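Local coordinates for protein leucine aminopeptidase (Legionella pneumophila, PDB 5GNE) that probably acts as a zinc-dependent aminopeptidase of the M28 family, removing residues from the N-termini of peptides, at residues Arg52-Gln66 and Glu238-Gln250. Sequence-based numbering, arbitrary orientation.
Sequences RPVCGNYLNAEPYIQ and EERGLIGSGYVVQ. With ZN (zinc ion), chain C.
Arg52 reaches Glu239 at the dinuclear zinc site of the M28 peptidase fold, joining the N-terminal part of the chain to the loop that leads into helix 243-254. From CB the Arg52 chain runs fully extended: CG stands anti to the backbone N (chi1 -173°), CD and NE continue the line, and Asn57 CG lies over the guanidinium face. At the tip, NH1 makes a weak, salt-bridging bond to Glu239 OE1 (3.3 Å), which lies at the edge of the guanidinium, near its plane. NH2 gives a weak bond to a zinc-bound water that in turn donates to Glu238 OE2. Glu239 OE2 binds the zinc at 2.4 Å, and Asp204 and His344 complete its protein ligands; the carboxylate thus turns OE1 to Arg52 and OE2 to the metal.

Farther along, Gly241 rests its CA over one face of the Tyr58 ring, a CH-pi contact 3.8 Å from the ring centroid, and its CA also approaches Tyr58 O. With no side chain, Gly241 can bring its CA against the ring; its positive phi, in the type I' turn from Arg240 to Ile243, also suits glycine. Asn60 N donates an almost straight bond to a lone pair of Gly241 O (2.9 Å, 179°), linking edge strand 59-60 of the N-terminal sheet to that turn. The side chain of the same residue, through OD1, caps helix 62-65 by accepting from Glu62 N.

Pro63 is a knob set among Ile243, Gly246, Tyr247 and Gln250. Its CB packs against Gly246 C at 3.5 Å, the bare glycine backbone letting the ring approach the helix this closely, and CG meets Ile243 CG1. The same CG sits over the centre of the Tyr247 ring, 4.1 Å from the centroid and only 3° off the ring normal.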
loop_
_atom_site.group_PDB
_atom_site.type_symbol
_atom_site.label_atom_id
_atom_site.label_comp_id
_atom_site.label_asym_id
_atom_site.label_seq_id
_atom_site.Cartn_x
_atom_site.Cartn_y
_atom_site.Cartn_z
ATOM N N ARG A 52 4.971 7.238 -17.135
ATOM C CA ARG A 52 4.594 6.105 -16.289
ATOM C C ARG A 52 3.763 4.979 -16.963
ATOM O O ARG A 52 4.035 3.803 -16.726
ATOM C CB ARG A 52 3.868 6.615 -15.039
ATOM C CG ARG A 52 3.588 5.524 -14.030
ATOM C CD ARG A 52 3.167 6.101 -12.708
ATOM N NE ARG A 52 2.799 5.058 -11.755
ATOM C CZ ARG A 52 2.510 5.292 -10.478
ATOM N NH1 ARG A 52 2.577 6.535 -9.994
ATOM N NH2 ARG A 52 2.168 4.283 -9.682
ATOM N N PRO A 53 2.756 5.316 -17.787
ATOM C CA PRO A 53 2.024 4.231 -18.482
ATOM C C PRO A 53 2.898 3.392 -19.438
ATOM O O PRO A 53 2.707 2.189 -19.581
ATOM C CB PRO A 53 0.955 4.977 -19.290
ATOM C CG PRO A 53 0.821 6.292 -18.642
ATOM C CD PRO A 53 2.200 6.641 -18.121
ATOM N N VAL A 54 3.795 4.063 -20.143
ATOM C CA VAL A 54 4.706 3.416 -21.078
ATOM C C VAL A 54 5.895 2.751 -20.382
ATOM O O VAL A 54 6.249 1.610 -20.683
ATOM C CB VAL A 54 5.214 4.429 -22.128
ATOM C CG1 VAL A 54 6.251 3.812 -23.002
ATOM C CG2 VAL A 54 4.040 4.938 -22.958
ATOM N N CYS A 55 6.495 3.478 -19.446
ATOM C CA CYS A 55 7.798 3.128 -18.909
ATOM C C CYS A 55 7.798 2.629 -17.476
ATOM O O CYS A 55 8.851 2.248 -16.963
ATOM C CB CYS A 55 8.724 4.334 -19.000
ATOM S SG CYS A 55 9.092 4.847 -20.686
ATOM N N GLY A 56 6.651 2.695 -16.803
ATOM C CA GLY A 56 6.550 2.196 -15.439
ATOM C C GLY A 56 6.873 3.235 -14.393
ATOM O O GLY A 56 7.357 4.325 -14.678
ATOM N N ASN A 57 6.639 2.871 -13.145
ATOM C CA ASN A 57 6.956 3.736 -12.034
ATOM C C ASN A 57 8.437 3.606 -11.699
ATOM O O ASN A 57 9.123 2.795 -12.285
ATOM C CB ASN A 57 6.079 3.383 -10.834
ATOM C CG ASN A 57 6.072 4.463 -9.794
ATOM O OD1 ASN A 57 6.326 5.624 -10.101
ATOM N ND2 ASN A 57 5.776 4.094 -8.557
ATOM N N TYR A 58 8.925 4.410 -10.765
ATOM C CA TYR A 58 10.302 4.290 -10.310
ATOM C C TYR A 58 10.387 3.939 -8.831
ATOM O O TYR A 58 9.437 4.112 -8.080
ATOM C CB TYR A 58 11.056 5.591 -10.556
ATOM C CG TYR A 58 10.598 6.739 -9.693
ATOM C CD1 TYR A 58 9.438 7.447 -9.999
ATOM C CD2 TYR A 58 11.360 7.163 -8.638
ATOM C CE1 TYR A 58 9.038 8.508 -9.239
ATOM C CE2 TYR A 58 10.975 8.242 -7.869
ATOM C CZ TYR A 58 9.824 8.908 -8.171
ATOM O OH TYR A 58 9.451 9.976 -7.390
ATOM N N LEU A 59 11.538 3.430 -8.423
ATOM C CA LEU A 59 11.743 3.080 -7.029
ATOM C C LEU A 59 12.772 4.025 -6.429
ATOM O O LEU A 59 13.861 4.158 -6.957
ATOM C CB LEU A 59 12.222 1.638 -6.921
ATOM C CG LEU A 59 12.489 1.057 -5.527
ATOM C CD1 LEU A 59 11.191 0.927 -4.706
ATOM C CD2 LEU A 59 13.210 -0.279 -5.669
ATOM N N ASN A 60 12.445 4.708 -5.348
ATOM C CA ASN A 60 13.476 5.487 -4.698
ATOM C C ASN A 60 14.342 4.573 -3.857
ATOM O O ASN A 60 13.843 3.875 -3.000
ATOM C CB ASN A 60 12.893 6.596 -3.836
ATOM C CG ASN A 60 13.961 7.580 -3.379
ATOM O OD1 ASN A 60 14.993 7.178 -2.850
ATOM N ND2 ASN A 60 13.735 8.858 -3.610
ATOM N N ALA A 61 15.648 4.608 -4.091
ATOM C CA ALA A 61 16.562 3.666 -3.441
ATOM C C ALA A 61 16.942 4.073 -2.033
ATOM O O ALA A 61 17.445 3.240 -1.276
ATOM C CB ALA A 61 17.803 3.503 -4.244
ATOM N N GLU A 62 16.717 5.336 -1.680
ATOM C CA GLU A 62 17.180 5.832 -0.385
ATOM C C GLU A 62 16.876 4.937 0.824
ATOM O O GLU A 62 17.729 4.776 1.679
ATOM C CB GLU A 62 16.651 7.242 -0.127
ATOM C CG GLU A 62 17.372 7.902 1.031
ATOM C CD GLU A 62 16.947 9.344 1.257
ATOM O OE1 GLU A 62 16.092 9.608 2.134
ATOM O OE2 GLU A 62 17.508 10.223 0.574
ATOM N N PRO A 63 15.669 4.355 0.913
ATOM C CA PRO A 63 15.488 3.521 2.106
ATOM C C PRO A 63 16.420 2.314 2.130
ATOM O O PRO A 63 16.644 1.786 3.194
ATOM C CB PRO A 63 14.031 3.056 1.992
ATOM C CG PRO A 63 13.368 4.119 1.175
ATOM C CD PRO A 63 14.403 4.519 0.168
ATOM N N TYR A 64 16.944 1.881 0.991
ATOM C CA TYR A 64 17.830 0.725 0.985
ATOM C C TYR A 64 19.301 1.085 1.250
ATOM O O TYR A 64 20.070 0.258 1.756
ATOM C CB TYR A 64 17.720 -0.042 -0.352
ATOM C CG TYR A 64 16.321 -0.573 -0.665
ATOM C CD1 TYR A 64 15.946 -1.847 -0.281
ATOM C CD2 TYR A 64 15.374 0.216 -1.322
ATOM C CE1 TYR A 64 14.702 -2.332 -0.567
ATOM C CE2 TYR A 64 14.107 -0.264 -1.616
ATOM C CZ TYR A 64 13.780 -1.542 -1.233
ATOM O OH TYR A 64 12.521 -2.038 -1.501
ATOM N N ILE A 65 19.698 2.312 0.934
ATOM C CA ILE A 65 21.108 2.680 0.993
ATOM C C ILE A 65 21.412 3.909 1.855
ATOM O O ILE A 65 22.583 4.183 2.148
ATOM C CB ILE A 65 21.661 2.919 -0.417
ATOM C CG1 ILE A 65 20.913 4.044 -1.128
ATOM C CG2 ILE A 65 21.572 1.664 -1.226
ATOM C CD1 ILE A 65 21.473 4.298 -2.508
ATOM N N GLN A 66 20.368 4.630 2.262
ATOM C CA GLN A 66 20.476 5.710 3.261
ATOM C C GLN A 66 21.701 6.593 3.183
ATOM O O GLN A 66 22.442 6.558 4.170
ATOM C CB GLN A 66 20.521 5.165 4.707
ATOM C CG GLN A 66 19.444 4.211 5.172
ATOM C CD GLN A 66 19.891 2.749 5.098
ATOM O OE1 GLN A 66 20.852 2.407 4.407
ATOM N NE2 GLN A 66 19.177 1.881 5.805
ATOM N N GLU A 238 3.799 7.453 -1.328
ATOM C CA GLU A 238 3.804 6.357 -2.298
ATOM C C GLU A 238 3.959 6.905 -3.716
ATOM O O GLU A 238 4.527 6.255 -4.587
ATOM C CB GLU A 238 2.543 5.516 -2.171
ATOM C CG GLU A 238 2.487 4.298 -3.084
ATOM C CD GLU A 238 1.863 4.604 -4.444
ATOM O OE1 GLU A 238 1.367 5.743 -4.642
ATOM O OE2 GLU A 238 1.862 3.706 -5.315
ATOM N N GLU A 239 3.477 8.123 -3.922
ATOM C CA GLU A 239 3.523 8.767 -5.229
ATOM C C GLU A 239 4.902 9.344 -5.506
ATOM O O GLU A 239 5.120 9.970 -6.530
ATOM C CB GLU A 239 2.416 9.841 -5.339
ATOM C CG GLU A 239 0.951 9.262 -5.275
ATOM C CD GLU A 239 0.600 8.433 -6.502
ATOM O OE1 GLU A 239 1.507 8.278 -7.351
ATOM O OE2 GLU A 239 -0.564 7.954 -6.641
ATOM N N ARG A 240 5.844 9.087 -4.605
ATOM C CA ARG A 240 7.248 9.510 -4.775
ATOM C C ARG A 240 8.175 8.297 -4.802
ATOM O O ARG A 240 9.064 8.159 -3.963
ATOM C CB ARG A 240 7.666 10.471 -3.634
ATOM C CG ARG A 240 6.586 11.523 -3.312
ATOM C CD ARG A 240 6.442 12.564 -4.439
ATOM N NE ARG A 240 5.388 13.507 -4.111
ATOM C CZ ARG A 240 5.220 14.716 -4.646
ATOM N NH1 ARG A 240 6.070 15.195 -5.543
ATOM N NH2 ARG A 240 4.200 15.462 -4.237
ATOM N N GLY A 241 7.957 7.401 -5.753
ATOM C CA GLY A 241 8.767 6.203 -5.866
ATOM C C GLY A 241 8.708 5.269 -4.671
ATOM O O GLY A 241 9.713 4.664 -4.283
ATOM N N LEU A 242 7.533 5.188 -4.060
ATOM C CA LEU A 242 7.275 4.238 -2.970
ATOM C C LEU A 242 8.153 4.469 -1.749
ATOM O O LEU A 242 8.380 3.554 -0.960
ATOM C CB LEU A 242 7.456 2.787 -3.448
ATOM C CG LEU A 242 6.890 2.427 -4.827
ATOM C CD1 LEU A 242 7.062 0.930 -5.103
ATOM C CD2 LEU A 242 5.461 2.861 -4.965
ATOM N N ILE A 243 8.626 5.692 -1.560
ATOM C CA ILE A 243 9.628 5.910 -0.518
ATOM C C ILE A 243 9.067 5.768 0.911
ATOM O O ILE A 243 9.793 5.310 1.798
ATOM C CB ILE A 243 10.350 7.279 -0.690
ATOM C CG1 ILE A 243 11.577 7.348 0.239
ATOM C CG2 ILE A 243 9.399 8.426 -0.455
ATOM C CD1 ILE A 243 12.386 8.646 0.171
ATOM N N GLY A 244 7.791 6.106 1.138
ATOM C CA GLY A 244 7.224 5.946 2.475
ATOM C C GLY A 244 7.293 4.516 3.003
ATOM O O GLY A 244 7.892 4.272 4.084
ATOM N N SER A 245 6.737 3.561 2.251
ATOM C CA SER A 245 6.789 2.153 2.638
ATOM C C SER A 245 8.230 1.618 2.668
ATOM O O SER A 245 8.521 0.667 3.388
ATOM C CB SER A 245 5.956 1.276 1.693
ATOM O OG SER A 245 6.237 1.556 0.340
ATOM N N GLY A 246 9.103 2.192 1.848
ATOM C CA GLY A 246 10.529 1.926 1.942
ATOM C C GLY A 246 10.998 2.071 3.379
ATOM O O GLY A 246 11.463 1.122 4.016
ATOM N N TYR A 247 10.845 3.277 3.905
ATOM C CA TYR A 247 11.194 3.536 5.297
ATOM C C TYR A 247 10.463 2.634 6.280
ATOM O O TYR A 247 11.076 2.135 7.218
ATOM C CB TYR A 247 10.947 5.005 5.625
ATOM C CG TYR A 247 11.993 5.874 4.983
ATOM C CD1 TYR A 247 13.344 5.685 5.289
ATOM C CD2 TYR A 247 11.656 6.867 4.077
ATOM C CE1 TYR A 247 14.324 6.472 4.716
ATOM C CE2 TYR A 247 12.630 7.657 3.502
ATOM C CZ TYR A 247 13.964 7.452 3.827
ATOM O OH TYR A 247 14.942 8.228 3.265
ATOM N N VAL A 248 9.166 2.413 6.063
ATOM C CA VAL A 248 8.423 1.544 6.970
ATOM C C VAL A 248 9.002 0.111 6.992
ATOM O O VAL A 248 9.137 -0.495 8.064
ATOM C CB VAL A 248 6.928 1.510 6.628
ATOM C CG1 VAL A 248 6.223 0.473 7.474
ATOM C CG2 VAL A 248 6.309 2.877 6.865
ATOM N N VAL A 249 9.299 -0.451 5.828
ATOM C CA VAL A 249 9.836 -1.806 5.790
ATOM C C VAL A 249 11.200 -1.873 6.486
ATOM O O VAL A 249 11.487 -2.802 7.263
ATOM C CB VAL A 249 9.960 -2.336 4.346
ATOM C CG1 VAL A 249 10.570 -3.702 4.372
ATOM C CG2 VAL A 249 8.569 -2.422 3.729
ATOM N N GLN A 250 12.021 -0.862 6.240
ATOM C CA GLN A 250 13.293 -0.742 6.930
ATOM C C GLN A 250 13.067 -0.657 8.454
ATOM O O GLN A 250 13.817 -1.268 9.228
ATOM C CB GLN A 250 14.073 0.471 6.406
ATOM C CG GLN A 250 14.481 0.311 4.944
ATOM C CD GLN A 250 15.369 -0.912 4.697
ATOM O OE1 GLN A 250 16.416 -1.074 5.332
ATOM N NE2 GLN A 250 14.955 -1.774 3.769
HETATM ZN ZN ZN C . -0.679 5.883 -7.737
HETATM O O HOH W 1 -0.178 3.886 -7.816
#